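Local coordinates for protein peptidyl-prolyl cis-trans isomerase cyclophilin-type (Toxoplasma gondii, PDB 3BO7) that probably catalyses the cis-trans isomerization of peptide bonds preceding proline, assisting protein folding, and is seen here bound to cyclosporin A, at residues A[49-54]-A[121-126]. Sequence-based numbering, arbitrary orientation. Where two conformers were deposited one is given.
Sequences HRCIRN and ITFKSC
Phe-123 reaches from just past strand 119-122, sets the edge of its ring against Cys-51 SG and Ile-52 O, and buries more surface here than any other residue. Its CB leaves the chain in the direction of 49-54 and sits 4.4 Å from Asn-54 N. CG lies anti to the carbonyl carbon and beside the backbone N (chi1 -65°). Phe-123 CD2 comes next, 3.4 Å from Ile-52 O, which lies in the ring plane at the edge, where the slightly positive C-H rim suits a carbonyl oxygen. In the antiparallel cyclophilin beta-barrel, strand 56-59 lies between 48-52 and 119-122, so the two do not pair directly, and the Phe-123 ring reaches across to Cys-51 and the Ile-52 carbonyl; Ile-57 of the middle strand touches both Cys-51 and Phe-123. Phe-123 CE2 touches both partners, Ile-52 O at 3.8 Å and Cys-51 SG at 3.9 Å; the last atom, CZ, meets the same sulfur. That sulfur stands anti to its own backbone N (chi1 -178°) and lies at the ring edge, 80° off the normal, a cysteine sulfur-aromatic contact. Leu-146 of helix 143-149 also packs on the ring. Beyond the ring, Lys-124 CB lies 4.3 Å from Asn-54 O, at the more exposed end of the contact, and Asn-54 N donates to Glu-150 OE1.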
loop_
_atom_site.group_PDB
_atom_site.type_symbol
_atom_site.label_atom_id
_atom_site.label_comp_id
_atom_site.label_asym_id
_atom_site.label_seq_id
_atom_site.Cartn_x
_atom_site.Cartn_y
_atom_site.Cartn_z
ATOM N N HIS A 49 2.385 -6.138 7.948
ATOM C CA HIS A 49 3.083 -7.346 8.417
ATOM C C HIS A 49 4.599 -7.283 8.310
ATOM O O HIS A 49 5.286 -8.192 8.750
ATOM C CB HIS A 49 2.595 -8.564 7.623
ATOM C CG HIS A 49 3.093 -8.591 6.212
ATOM N ND1 HIS A 49 2.454 -7.929 5.185
ATOM C CD2 HIS A 49 4.185 -9.172 5.664
ATOM C CE1 HIS A 49 3.123 -8.117 4.061
ATOM N NE2 HIS A 49 4.176 -8.869 4.324
ATOM N N ARG A 50 5.116 -6.245 7.678
ATOM C CA ARG A 50 6.554 -6.071 7.575
ATOM C C ARG A 50 6.888 -4.586 7.735
ATOM O O ARG A 50 6.362 -3.735 7.013
ATOM C CB ARG A 50 7.090 -6.654 6.263
ATOM C CG ARG A 50 8.597 -6.481 6.073
ATOM C CD ARG A 50 9.157 -7.386 4.978
ATOM N NE ARG A 50 10.490 -6.952 4.561
ATOM C CZ ARG A 50 10.743 -6.199 3.489
ATOM N NH1 ARG A 50 9.754 -5.797 2.701
ATOM N NH2 ARG A 50 11.989 -5.846 3.201
ATOM N N CYS A 51 7.764 -4.292 8.691
ATOM C CA CYS A 51 8.034 -2.918 9.111
ATOM C C CYS A 51 9.514 -2.763 9.421
ATOM O O CYS A 51 10.026 -3.364 10.377
ATOM C CB CYS A 51 7.178 -2.558 10.337
ATOM S SG CYS A 51 7.357 -0.863 10.951
ATOM N N ILE A 52 10.198 -1.966 8.603
ATOM C CA ILE A 52 11.623 -1.724 8.769
ATOM C C ILE A 52 11.910 -0.232 8.953
ATOM O O ILE A 52 11.718 0.573 8.032
ATOM C CB ILE A 52 12.450 -2.341 7.600
ATOM C CG1 ILE A 52 12.216 -3.867 7.553
ATOM C CG2 ILE A 52 13.942 -1.996 7.741
ATOM C CD1 ILE A 52 12.736 -4.575 6.317
ATOM N N ARG A 53 12.347 0.110 10.169
ATOM C CA ARG A 53 12.760 1.468 10.534
ATOM C C ARG A 53 13.645 2.057 9.447
ATOM O O ARG A 53 14.536 1.372 8.926
ATOM C CB ARG A 53 13.521 1.443 11.870
ATOM C CG ARG A 53 14.063 2.795 12.355
ATOM C CD ARG A 53 15.018 2.608 13.532
ATOM N NE ARG A 53 15.569 3.872 14.022
ATOM C CZ ARG A 53 16.800 4.314 13.764
ATOM N NH1 ARG A 53 17.628 3.599 13.010
ATOM N NH2 ARG A 53 17.208 5.477 14.263
ATOM N N ASN A 54 13.396 3.323 9.109
ATOM C CA ASN A 54 14.171 4.045 8.080
ATOM C C ASN A 54 14.026 3.512 6.649
ATOM O O ASN A 54 14.856 3.800 5.782
ATOM C CB ASN A 54 15.654 4.116 8.461
ATOM C CG ASN A 54 15.918 5.090 9.582
ATOM O OD1 ASN A 54 16.716 4.813 10.476
ATOM N ND2 ASN A 54 15.248 6.238 9.546
ATOM N N ILE A 121 4.376 1.816 2.254
ATOM C CA ILE A 121 4.496 3.256 2.415
ATOM C C ILE A 121 5.877 3.549 2.972
ATOM O O ILE A 121 6.306 2.938 3.963
ATOM C CB ILE A 121 3.371 3.840 3.299
ATOM C CG1 ILE A 121 2.004 3.354 2.796
ATOM C CG2 ILE A 121 3.427 5.361 3.286
ATOM C CD1 ILE A 121 0.835 3.679 3.691
ATOM N N THR A 122 6.588 4.460 2.319
ATOM C CA THR A 122 7.963 4.755 2.702
ATOM C C THR A 122 8.042 5.529 4.012
ATOM O O THR A 122 7.181 6.364 4.296
ATOM C CB THR A 122 8.720 5.541 1.607
ATOM O OG1 THR A 122 8.267 6.905 1.577
ATOM C CG2 THR A 122 8.532 4.891 0.238
ATOM N N PHE A 123 9.073 5.237 4.801
ATOM C CA PHE A 123 9.461 6.081 5.928
ATOM C C PHE A 123 10.505 7.114 5.478
ATOM O O PHE A 123 10.570 8.225 6.022
ATOM C CB PHE A 123 10.002 5.234 7.096
ATOM C CG PHE A 123 8.967 4.320 7.731
ATOM C CD1 PHE A 123 7.691 4.789 8.055
ATOM C CD2 PHE A 123 9.283 3.009 8.040
ATOM C CE1 PHE A 123 6.746 3.952 8.650
ATOM C CE2 PHE A 123 8.351 2.171 8.640
ATOM C CZ PHE A 123 7.077 2.642 8.938
ATOM N N LYS A 124 11.320 6.728 4.494
ATOM C CA LYS A 124 12.301 7.634 3.895
ATOM C C LYS A 124 12.635 7.206 2.473
ATOM O O LYS A 124 12.140 6.187 1.992
ATOM C CB LYS A 124 13.576 7.738 4.747
ATOM C CG LYS A 124 14.501 8.908 4.353
ATOM C CD LYS A 124 13.745 10.246 4.198
ATOM C CE LYS A 124 14.518 11.236 3.335
ATOM N NZ LYS A 124 13.743 12.483 3.096
ATOM N N SER A 125 13.439 8.014 1.789
ATOM C CA SER A 125 13.848 7.737 0.428
ATOM C C SER A 125 14.414 6.335 0.258
ATOM O O SER A 125 15.125 5.823 1.130
ATOM C CB SER A 125 14.865 8.771 -0.020
ATOM O OG SER A 125 14.241 10.032 -0.087
ATOM N N CYS A 126 14.069 5.726 -0.871
ATOM C CA CYS A 126 14.558 4.407 -1.267
ATOM C C CYS A 126 14.465 4.350 -2.784
ATOM O O CYS A 126 13.754 3.520 -3.350
ATOM C CB CYS A 126 13.738 3.279 -0.615
ATOM S SG CYS A 126 11.942 3.548 -0.589
#